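Local structure of BamaA.19900.a (Balamuthia mandrillaris, 6VZZ) at residues D146-M157 and V378-V388; L266-A277 and Y304-H312. The protein probably catalyses the ATP-dependent phosphorylation of glucose to glucose 6-phosphate, the first step of glucose metabolism in the cell. One frame throughout, in Å; residues are numbered along the deposited sequence.

Contact 1. Residues D146-M157 and V378-V388; sequences DLEGTCYGVSSM and VNLNLHGALYV. With BGC (beta-D-glucopyranose), chain B.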
loop_
_atom_site.group_PDB
_atom_site.type_symbol
_atom_site.label_atom_id
_atom_site.label_comp_id
_atom_site.label_asym_id
_atom_site.label_seq_id
_atom_site.Cartn_x
_atom_site.Cartn_y
_atom_site.Cartn_z
ATOM N N ASP A 146 15.489 -6.289 -0.547
ATOM C CA ASP A 146 15.533 -7.588 -1.213
ATOM C C ASP A 146 14.320 -7.802 -2.119
ATOM O O ASP A 146 14.469 -8.262 -3.259
ATOM C CB ASP A 146 15.673 -8.721 -0.192
ATOM C CG ASP A 146 14.560 -8.738 0.853
ATOM O OD1 ASP A 146 13.887 -7.701 1.058
ATOM O OD2 ASP A 146 14.373 -9.801 1.495
ATOM N N LEU A 147 13.113 -7.461 -1.652
ATOM C CA LEU A 147 11.950 -7.601 -2.529
ATOM C C LEU A 147 11.976 -6.582 -3.659
ATOM O O LEU A 147 11.505 -6.870 -4.766
ATOM C CB LEU A 147 10.651 -7.479 -1.735
ATOM C CG LEU A 147 9.989 -8.815 -1.381
ATOM C CD1 LEU A 147 9.423 -9.476 -2.621
ATOM C CD2 LEU A 147 10.982 -9.736 -0.701
ATOM N N GLU A 148 12.509 -5.389 -3.394
ATOM C CA GLU A 148 12.796 -4.461 -4.477
ATOM C C GLU A 148 13.716 -5.108 -5.510
ATOM O O GLU A 148 13.524 -4.939 -6.721
ATOM C CB GLU A 148 13.404 -3.184 -3.890
ATOM C CG GLU A 148 13.944 -2.188 -4.899
ATOM C CD GLU A 148 14.435 -0.904 -4.240
ATOM O OE1 GLU A 148 14.623 -0.894 -2.999
ATOM O OE2 GLU A 148 14.630 0.100 -4.967
ATOM N N GLY A 149 14.702 -5.884 -5.052
ATOM C CA GLY A 149 15.534 -6.625 -5.986
ATOM C C GLY A 149 14.765 -7.698 -6.740
ATOM O O GLY A 149 15.003 -7.926 -7.933
ATOM N N THR A 150 13.838 -8.377 -6.054
ATOM C CA THR A 150 12.999 -9.371 -6.718
ATOM C C THR A 150 12.248 -8.750 -7.885
ATOM O O THR A 150 12.202 -9.314 -8.986
ATOM C CB THR A 150 12.006 -9.977 -5.721
ATOM O OG1 THR A 150 12.714 -10.598 -4.639
ATOM C CG2 THR A 150 11.123 -11.003 -6.406
ATOM N N CYS A 151 11.665 -7.570 -7.665
ATOM C CA CYS A 151 10.898 -6.932 -8.725
ATOM C C CYS A 151 11.769 -6.623 -9.938
ATOM O O CYS A 151 11.352 -6.864 -11.081
ATOM C CB CYS A 151 10.220 -5.677 -8.189
ATOM S SG CYS A 151 8.996 -6.080 -6.923
ATOM N N TYR A 152 12.983 -6.104 -9.723
ATOM C CA TYR A 152 13.853 -5.848 -10.867
ATOM C C TYR A 152 14.185 -7.143 -11.592
ATOM O O TYR A 152 14.250 -7.174 -12.829
ATOM C CB TYR A 152 15.127 -5.130 -10.428
ATOM C CG TYR A 152 14.904 -3.681 -10.089
ATOM C CD1 TYR A 152 14.567 -2.761 -11.082
ATOM C CD2 TYR A 152 15.024 -3.227 -8.783
ATOM C CE1 TYR A 152 14.362 -1.425 -10.778
ATOM C CE2 TYR A 152 14.808 -1.898 -8.466
ATOM C CZ TYR A 152 14.483 -1.004 -9.467
ATOM O OH TYR A 152 14.275 0.316 -9.154
ATOM N N GLY A 153 14.372 -8.227 -10.841
ATOM C CA GLY A 153 14.560 -9.518 -11.474
ATOM C C GLY A 153 13.356 -9.935 -12.294
ATOM O O GLY A 153 13.492 -10.384 -13.436
ATOM N N VAL A 154 12.158 -9.799 -11.713
ATOM C CA VAL A 154 10.929 -10.136 -12.426
ATOM C C VAL A 154 10.793 -9.276 -13.671
ATOM O O VAL A 154 10.556 -9.783 -14.774
ATOM C CB VAL A 154 9.706 -9.976 -11.508
ATOM C CG1 VAL A 154 8.432 -10.110 -12.317
ATOM C CG2 VAL A 154 9.742 -10.993 -10.391
ATOM N N SER A 155 10.947 -7.956 -13.509
ATOM C CA SER A 155 10.807 -7.045 -14.638
ATOM C C SER A 155 11.814 -7.372 -15.730
ATOM O O SER A 155 11.484 -7.353 -16.922
ATOM C CB SER A 155 10.971 -5.602 -14.167
ATOM O OG SER A 155 10.949 -4.698 -15.266
ATOM N N SER A 156 13.046 -7.686 -15.334
ATOM C CA SER A 156 14.066 -8.074 -16.300
ATOM C C SER A 156 13.648 -9.319 -17.079
ATOM O O SER A 156 13.794 -9.373 -18.306
ATOM C CB SER A 156 15.387 -8.299 -15.569
ATOM O OG SER A 156 16.323 -8.909 -16.425
ATOM N N MET A 157 13.105 -10.324 -16.388
ATOM C CA MET A 157 12.708 -11.546 -17.075
ATOM C C MET A 157 11.450 -11.343 -17.903
ATOM O O MET A 157 11.286 -11.986 -18.947
ATOM C CB MET A 157 12.504 -12.672 -16.071
ATOM C CG MET A 157 13.765 -13.046 -15.358
ATOM S SD MET A 157 13.668 -14.687 -14.667
ATOM C CE MET A 157 15.400 -14.931 -14.250
ATOM N N VAL A 378 15.376 -20.042 -8.587
ATOM C CA VAL A 378 16.174 -19.040 -9.276
ATOM C C VAL A 378 16.233 -17.850 -8.333
ATOM O O VAL A 378 15.225 -17.478 -7.719
ATOM C CB VAL A 378 15.593 -18.681 -10.660
ATOM C CG1 VAL A 378 14.151 -18.229 -10.559
ATOM C CG2 VAL A 378 16.433 -17.609 -11.319
ATOM N N ASN A 379 17.415 -17.280 -8.141
ATOM C CA ASN A 379 17.527 -16.221 -7.146
ATOM C C ASN A 379 17.206 -14.914 -7.854
ATOM O O ASN A 379 18.059 -14.274 -8.463
ATOM C CB ASN A 379 18.892 -16.221 -6.473
ATOM C CG ASN A 379 18.854 -15.536 -5.116
ATOM O OD1 ASN A 379 18.048 -14.636 -4.897
ATOM N ND2 ASN A 379 19.701 -15.972 -4.196
ATOM N N LEU A 380 15.932 -14.540 -7.809
ATOM C CA LEU A 380 15.489 -13.329 -8.484
ATOM C C LEU A 380 16.111 -12.092 -7.858
ATOM O O LEU A 380 16.325 -11.094 -8.553
ATOM C CB LEU A 380 13.959 -13.249 -8.451
ATOM C CG LEU A 380 13.210 -14.205 -9.390
ATOM C CD1 LEU A 380 11.723 -14.228 -9.065
ATOM C CD2 LEU A 380 13.412 -13.810 -10.841
ATOM N N ASN A 381 16.408 -12.142 -6.556
ATOM C CA ASN A 381 17.075 -11.028 -5.892
ATOM C C ASN A 381 18.428 -10.744 -6.523
ATOM O O ASN A 381 18.786 -9.579 -6.742
ATOM C CB ASN A 381 17.249 -11.333 -4.405
ATOM C CG ASN A 381 15.931 -11.526 -3.695
ATOM O OD1 ASN A 381 14.867 -11.500 -4.320
ATOM N ND2 ASN A 381 15.988 -11.734 -2.384
ATOM N N LEU A 382 19.201 -11.798 -6.802
ATOM C CA LEU A 382 20.523 -11.611 -7.383
ATOM C C LEU A 382 20.422 -11.048 -8.790
ATOM O O LEU A 382 21.207 -10.167 -9.162
ATOM C CB LEU A 382 21.297 -12.927 -7.388
ATOM C CG LEU A 382 21.748 -13.464 -6.031
ATOM C CD1 LEU A 382 22.389 -14.809 -6.224
ATOM C CD2 LEU A 382 22.714 -12.502 -5.366
ATOM N N HIS A 383 19.464 -11.541 -9.585
ATOM C CA HIS A 383 19.239 -10.965 -10.907
ATOM C C HIS A 383 18.918 -9.482 -10.798
ATOM O O HIS A 383 19.478 -8.659 -11.532
ATOM C CB HIS A 383 18.110 -11.702 -11.637
ATOM C CG HIS A 383 18.528 -12.998 -12.257
ATOM N ND1 HIS A 383 18.273 -14.220 -11.673
ATOM C CD2 HIS A 383 19.172 -13.264 -13.417
ATOM C CE1 HIS A 383 18.743 -15.184 -12.445
ATOM N NE2 HIS A 383 19.296 -14.630 -13.508
ATOM N N GLY A 384 18.020 -9.124 -9.874
ATOM C CA GLY A 384 17.656 -7.728 -9.698
ATOM C C GLY A 384 18.833 -6.879 -9.265
ATOM O O GLY A 384 19.098 -5.818 -9.840
ATOM N N ALA A 385 19.574 -7.349 -8.259
ATOM C CA ALA A 385 20.742 -6.605 -7.803
ATOM C C ALA A 385 21.743 -6.415 -8.931
ATOM O O ALA A 385 22.355 -5.346 -9.051
ATOM C CB ALA A 385 21.397 -7.311 -6.618
ATOM N N LEU A 386 21.921 -7.436 -9.774
ATOM C CA LEU A 386 22.877 -7.314 -10.869
ATOM C C LEU A 386 22.363 -6.383 -11.960
ATOM O O LEU A 386 23.158 -5.745 -12.652
ATOM C CB LEU A 386 23.210 -8.690 -11.439
ATOM C CG LEU A 386 24.179 -9.511 -10.593
ATOM C CD1 LEU A 386 24.256 -10.943 -11.083
ATOM C CD2 LEU A 386 25.563 -8.883 -10.605
ATOM N N TYR A 387 21.047 -6.275 -12.117
ATOM C CA TYR A 387 20.504 -5.280 -13.031
ATOM C C TYR A 387 20.807 -3.865 -12.541
ATOM O O TYR A 387 21.259 -3.013 -13.317
ATOM C CB TYR A 387 19.004 -5.507 -13.194
ATOM C CG TYR A 387 18.284 -4.400 -13.914
ATOM C CD1 TYR A 387 18.349 -4.287 -15.298
ATOM C CD2 TYR A 387 17.523 -3.470 -13.211
ATOM C CE1 TYR A 387 17.687 -3.268 -15.962
ATOM C CE2 TYR A 387 16.857 -2.450 -13.862
ATOM C CZ TYR A 387 16.942 -2.354 -15.236
ATOM O OH TYR A 387 16.283 -1.339 -15.882
ATOM N N VAL A 388 20.598 -3.604 -11.248
ATOM C CA VAL A 388 20.887 -2.287 -10.687
ATOM C C VAL A 388 22.384 -1.983 -10.719
ATOM O O VAL A 388 22.794 -0.854 -11.018
ATOM C CB VAL A 388 20.339 -2.192 -9.255
ATOM C CG1 VAL A 388 20.742 -0.859 -8.644
ATOM C CG2 VAL A 388 18.824 -2.391 -9.244
HETATM C C2 BGC B . 11.886 -6.955 6.229
HETATM C C3 BGC B . 11.747 -6.607 4.756
HETATM C C4 BGC B . 12.158 -7.796 3.897
HETATM C C5 BGC B . 11.363 -9.026 4.321
HETATM C C6 BGC B . 11.720 -10.281 3.562
HETATM C C1 BGC B . 11.087 -8.217 6.517
HETATM O O1 BGC B . 11.109 -8.532 7.861
HETATM O O2 BGC B . 11.424 -5.878 7.035
HETATM O O3 BGC B . 12.525 -5.461 4.439
HETATM O O4 BGC B . 11.879 -7.530 2.531
HETATM O O5 BGC B . 11.598 -9.277 5.713
HETATM O O6 BGC B . 13.119 -10.473 3.502
#
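G153 and G384 bring the backbones of the two helices together, with their CA atoms 4.0 Å apart. The axes of the short segments approach to 6.5 Å and stand at 82°. G149, G153 and G384 carry no side chains to hold the helices apart, and G384 CA points its hydrogen at G149 O over a C···O distance of 3.2 Å.

L380 is a knob in the hole made by T150, G153, V154 and M157: CB faces T150 CG2, while CD1 turns to V154 CG2 and CD2 lies 3.9 Å from M157 SD. M157 runs extended beyond CG, which carries CE across at about a right angle to H383 and places it over the centre of the imidazole. H383 ND1 donates to N379 O at 3.2 Å from above the carbonyl plane. On the flank, Y152 lays one ring face against V388 CG2; its ring and that of Y387 overlap little, with planes at 29° and centroids 5.7 Å apart.

T150 OG1 stands beside its own backbone N (chi1 -59°), facing N381 OD1, but the bond is modelled too short to be trusted. The hold on that amide rests on ND2, which bonds D42 OD1. One turn before T150, D146 bonds glucose, OD1 taking O4 and OD2 taking O6, at lengths shorter than expected that say nothing of strength; N145, T115, E218, H221 and E258 bind the same sugar.

This close, glycine-lined, near-perpendicular packing sets the C-terminal helix against the helix carrying D146 of the glucose pocket, in a protein of the actin-like ATPase clan. Helix 146-159 rests, through L147, C151 and V154, on strands 186-191 and 195-201, with E148 and Y152 on strand 213-216, while F61 meets L382 and L386 of helix 380-389.

Contact 2. Residues L266-A277 and Y304-H312; sequences LVITYKWVLDEA and YAHKAMMLH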
loop_
_atom_site.group_PDB
_atom_site.type_symbol
_atom_site.label_atom_id
_atom_site.label_comp_id
_atom_site.label_asym_id
_atom_site.label_seq_id
_atom_site.Cartn_x
_atom_site.Cartn_y
_atom_site.Cartn_z
ATOM N N LEU A 266 5.630 -20.024 11.195
ATOM C CA LEU A 266 5.148 -21.391 11.051
ATOM C C LEU A 266 5.544 -22.235 12.254
ATOM O O LEU A 266 4.767 -23.077 12.713
ATOM C CB LEU A 266 5.686 -22.001 9.759
ATOM C CG LEU A 266 5.316 -23.465 9.517
ATOM C CD1 LEU A 266 3.809 -23.647 9.396
ATOM C CD2 LEU A 266 6.029 -24.001 8.292
ATOM N N VAL A 267 6.738 -22.006 12.799
ATOM C CA VAL A 267 7.181 -22.773 13.957
ATOM C C VAL A 267 6.330 -22.446 15.178
ATOM O O VAL A 267 5.952 -23.342 15.945
ATOM C CB VAL A 267 8.679 -22.525 14.225
ATOM C CG1 VAL A 267 9.086 -23.097 15.577
ATOM C CG2 VAL A 267 9.531 -23.117 13.111
ATOM N N ILE A 268 6.015 -21.166 15.390
ATOM C CA ILE A 268 5.276 -20.815 16.601
ATOM C C ILE A 268 3.806 -21.204 16.468
ATOM O O ILE A 268 3.180 -21.627 17.446
ATOM C CB ILE A 268 5.454 -19.321 16.951
ATOM C CG1 ILE A 268 5.002 -19.066 18.390
ATOM C CG2 ILE A 268 4.706 -18.412 15.984
ATOM C CD1 ILE A 268 5.116 -17.609 18.831
ATOM N N THR A 269 3.238 -21.094 15.261
ATOM C CA THR A 269 1.899 -21.622 15.027
ATOM C C THR A 269 1.854 -23.128 15.274
ATOM O O THR A 269 0.898 -23.645 15.866
ATOM C CB THR A 269 1.460 -21.287 13.603
ATOM O OG1 THR A 269 1.420 -19.865 13.448
ATOM C CG2 THR A 269 0.082 -21.868 13.303
ATOM N N TYR A 270 2.894 -23.842 14.832
ATOM C CA TYR A 270 2.998 -25.276 15.085
ATOM C C TYR A 270 2.989 -25.581 16.579
ATOM O O TYR A 270 2.305 -26.510 17.024
ATOM C CB TYR A 270 4.271 -25.812 14.428
ATOM C CG TYR A 270 4.422 -27.313 14.430
ATOM C CD1 TYR A 270 3.522 -28.127 13.746
ATOM C CD2 TYR A 270 5.480 -27.921 15.094
ATOM C CE1 TYR A 270 3.664 -29.506 13.741
ATOM C CE2 TYR A 270 5.630 -29.295 15.090
ATOM C CZ TYR A 270 4.720 -30.083 14.414
ATOM O OH TYR A 270 4.870 -31.449 14.408
ATOM N N LYS A 271 3.743 -24.806 17.375
ATOM C CA LYS A 271 3.772 -25.048 18.818
ATOM C C LYS A 271 2.418 -24.763 19.455
ATOM O O LYS A 271 2.050 -25.416 20.437
ATOM C CB LYS A 271 4.873 -24.211 19.483
ATOM N N TRP A 272 1.656 -23.816 18.901
ATOM C CA TRP A 272 0.306 -23.558 19.398
ATOM C C TRP A 272 -0.625 -24.728 19.102
ATOM O O TRP A 272 -1.379 -25.170 19.977
ATOM C CB TRP A 272 -0.241 -22.271 18.785
ATOM C CG TRP A 272 -1.710 -22.115 18.963
ATOM C CD1 TRP A 272 -2.360 -21.675 20.080
ATOM C CD2 TRP A 272 -2.725 -22.380 17.987
ATOM N NE1 TRP A 272 -3.721 -21.659 19.862
ATOM C CE2 TRP A 272 -3.969 -22.089 18.586
ATOM C CE3 TRP A 272 -2.703 -22.848 16.670
ATOM C CZ2 TRP A 272 -5.178 -22.247 17.910
ATOM C CZ3 TRP A 272 -3.906 -23.006 16.001
ATOM C CH2 TRP A 272 -5.127 -22.704 16.622
ATOM N N VAL A 273 -0.596 -25.232 17.865
ATOM C CA VAL A 273 -1.373 -26.421 17.518
ATOM C C VAL A 273 -1.063 -27.557 18.484
ATOM O O VAL A 273 -1.969 -28.253 18.958
ATOM C CB VAL A 273 -1.103 -26.830 16.057
ATOM C CG1 VAL A 273 -1.621 -28.238 15.788
ATOM C CG2 VAL A 273 -1.735 -25.837 15.104
ATOM N N LEU A 274 0.218 -27.742 18.814
ATOM C CA LEU A 274 0.598 -28.829 19.711
ATOM C C LEU A 274 0.149 -28.574 21.146
ATOM O O LEU A 274 -0.193 -29.523 21.858
ATOM C CB LEU A 274 2.110 -29.053 19.652
ATOM C CG LEU A 274 2.662 -29.467 18.284
ATOM C CD1 LEU A 274 4.157 -29.715 18.345
ATOM C CD2 LEU A 274 1.944 -30.697 17.739
ATOM N N ASP A 275 0.138 -27.314 21.593
ATOM C CA ASP A 275 -0.280 -27.027 22.965
ATOM C C ASP A 275 -1.766 -27.281 23.156
ATOM O O ASP A 275 -2.187 -27.806 24.196
ATOM C CB ASP A 275 0.050 -25.582 23.340
ATOM C CG ASP A 275 1.528 -25.367 23.599
ATOM O OD1 ASP A 275 2.310 -26.325 23.434
ATOM O OD2 ASP A 275 1.907 -24.235 23.968
ATOM N N GLU A 276 -2.579 -26.905 22.168
ATOM C CA GLU A 276 -4.015 -27.118 22.273
ATOM C C GLU A 276 -4.387 -28.593 22.210
ATOM O O GLU A 276 -5.476 -28.970 22.655
ATOM C CB GLU A 276 -4.729 -26.329 21.178
ATOM C CG GLU A 276 -4.479 -24.836 21.282
ATOM C CD GLU A 276 -5.724 -24.018 21.016
ATOM O OE1 GLU A 276 -6.629 -24.529 20.322
ATOM O OE2 GLU A 276 -5.801 -22.869 21.512
ATOM N N ALA A 277 -3.501 -29.434 21.686
ATOM C CA ALA A 277 -3.720 -30.869 21.627
ATOM C C ALA A 277 -2.966 -31.624 22.712
ATOM O O ALA A 277 -3.064 -32.853 22.769
ATOM C CB ALA A 277 -3.322 -31.404 20.246
ATOM N N TYR A 304 -1.090 -32.205 12.511
ATOM C CA TYR A 304 -0.748 -30.959 13.186
ATOM C C TYR A 304 0.097 -30.065 12.290
ATOM O O TYR A 304 -0.136 -28.853 12.224
ATOM C CB TYR A 304 -0.029 -31.265 14.498
ATOM C CG TYR A 304 -0.802 -32.216 15.380
ATOM C CD1 TYR A 304 -2.021 -31.841 15.936
ATOM C CD2 TYR A 304 -0.322 -33.492 15.653
ATOM C CE1 TYR A 304 -2.736 -32.709 16.746
ATOM C CE2 TYR A 304 -1.031 -34.367 16.466
ATOM C CZ TYR A 304 -2.236 -33.967 17.007
ATOM O OH TYR A 304 -2.954 -34.830 17.804
ATOM N N ALA A 305 1.080 -30.640 11.590
ATOM C CA ALA A 305 1.841 -29.856 10.621
ATOM C C ALA A 305 0.913 -29.239 9.587
ATOM O O ALA A 305 1.046 -28.062 9.233
ATOM C CB ALA A 305 2.897 -30.729 9.944
ATOM N N HIS A 306 -0.053 -30.021 9.113
ATOM C CA HIS A 306 -1.031 -29.514 8.162
ATOM C C HIS A 306 -1.802 -28.335 8.742
ATOM O O HIS A 306 -1.932 -27.288 8.097
ATOM C CB HIS A 306 -1.977 -30.643 7.764
ATOM C CG HIS A 306 -3.032 -30.232 6.791
ATOM N ND1 HIS A 306 -4.246 -29.714 7.186
ATOM C CD2 HIS A 306 -3.057 -30.264 5.438
ATOM C CE1 HIS A 306 -4.976 -29.444 6.120
ATOM N NE2 HIS A 306 -4.279 -29.773 5.047
ATOM N N LYS A 307 -2.303 -28.483 9.973
ATOM C CA LYS A 307 -3.107 -27.430 10.590
ATOM C C LYS A 307 -2.324 -26.125 10.686
ATOM O O LYS A 307 -2.835 -25.053 10.339
ATOM C CB LYS A 307 -3.590 -27.886 11.970
ATOM C CG LYS A 307 -4.578 -26.947 12.657
ATOM C CD LYS A 307 -5.827 -26.730 11.810
ATOM C CE LYS A 307 -6.838 -25.804 12.497
ATOM N NZ LYS A 307 -8.016 -25.488 11.631
ATOM N N ALA A 308 -1.065 -26.201 11.127
ATOM C CA ALA A 308 -0.240 -25.002 11.233
ATOM C C ALA A 308 0.046 -24.406 9.858
ATOM O O ALA A 308 -0.061 -23.190 9.655
ATOM C CB ALA A 308 1.060 -25.330 11.961
ATOM N N MET A 309 0.422 -25.250 8.899
ATOM C CA MET A 309 0.704 -24.764 7.552
ATOM C C MET A 309 -0.539 -24.136 6.924
ATOM O O MET A 309 -0.450 -23.115 6.234
ATOM C CB MET A 309 1.222 -25.917 6.697
ATOM C CG MET A 309 1.905 -25.512 5.420
ATOM S SD MET A 309 3.533 -24.819 5.745
ATOM C CE MET A 309 4.061 -24.412 4.092
ATOM N N MET A 310 -1.706 -24.740 7.161
ATOM C CA MET A 310 -2.973 -24.160 6.727
ATOM C C MET A 310 -3.123 -22.724 7.218
ATOM O O MET A 310 -3.436 -21.814 6.442
ATOM C CB MET A 310 -4.121 -25.026 7.241
ATOM C CG MET A 310 -5.440 -24.826 6.534
ATOM S SD MET A 310 -5.284 -25.182 4.776
ATOM C CE MET A 310 -5.317 -23.514 4.118
ATOM N N LEU A 311 -2.918 -22.505 8.518
ATOM C CA LEU A 311 -3.057 -21.162 9.067
ATOM C C LEU A 311 -1.966 -20.244 8.547
ATOM O O LEU A 311 -2.209 -19.059 8.290
ATOM C CB LEU A 311 -3.029 -21.213 10.590
ATOM C CG LEU A 311 -4.284 -21.792 11.224
ATOM C CD1 LEU A 311 -3.924 -22.552 12.469
ATOM C CD2 LEU A 311 -5.241 -20.663 11.540
ATOM N N HIS A 312 -0.754 -20.780 8.404
ATOM C CA HIS A 312 0.353 -20.032 7.818
ATOM C C HIS A 312 -0.055 -19.449 6.471
ATOM O O HIS A 312 -0.016 -18.231 6.264
ATOM C CB HIS A 312 1.558 -20.969 7.690
ATOM C CG HIS A 312 2.752 -20.365 7.026
ATOM N ND1 HIS A 312 3.512 -19.376 7.611
ATOM C CD2 HIS A 312 3.345 -20.646 5.843
ATOM C CE1 HIS A 312 4.510 -19.059 6.806
ATOM N NE2 HIS A 312 4.430 -19.813 5.724
#
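L266 reaches over to A308, M309 and H312. CB lies above one face of the H312 imidazole, toward its rim, 4.3 Å from the ring centroid and 21° off the normal, a CH-pi contact. CG, anti to the backbone N (chi1 177°), is swung toward the facing helix, and chi2 (62°) sets which methyl meets which partner: CD1 settles on the backbone there, 3.8 Å from M309 CA, and also meets A308 and H312 CB, whereas CD2 ends 3.7 Å from M309 SD, a sulfur that CD1 reaches as well.

On the facing helix, one turn before H312, A308 fits as a knob among L266, T269, Y270 and V273, its CB 3.7 Å from Y270 CA. The Y270 ring presents its edge to the facing backbone, with A305 N near the ring plane at 3.5 Å from CE1. Beyond it, V273 CG1 touches the edge of the Y304 ring, 3.6 Å from CD1, and L274 CD2 and A277 CB also pack on Y304. At the flank W272 CZ3 meets L311 CD1.

The axes of the two short segments approach to 8.6 Å. The polar ends bond elsewhere: Y270 OH to L284 O, T269 OG1 to G265 O, H312 ND1 to I260 O and K307 NZ to E236. Cohesion across the interface therefore rests on shape and apolar burial, with no hydrogen bond or salt bridge between the two segments.

In the fold
The centres of the two contacts lie 33 Å apart and their nearest atoms about 14 Å, so they do not touch. Along the chain, both segments of contact 2 fall between those of contact 1; the segments are 221 residues apart in contact 1 and 27 in contact 2. Contact 1 pairs helix 146-159, directly after strand 141-145 of the five-stranded sheet, with the C-terminal helix 380-389. Contact 2 pairs helices 263-276 and 303-327, the latter leading to strand 331-335 of the six-stranded sheet. Contact 1 thus probably bears on the sugar pocket directly, through D146, whereas contact 2 joins helices set back from it, the H312 side chain about 12 Å from a bound glucose.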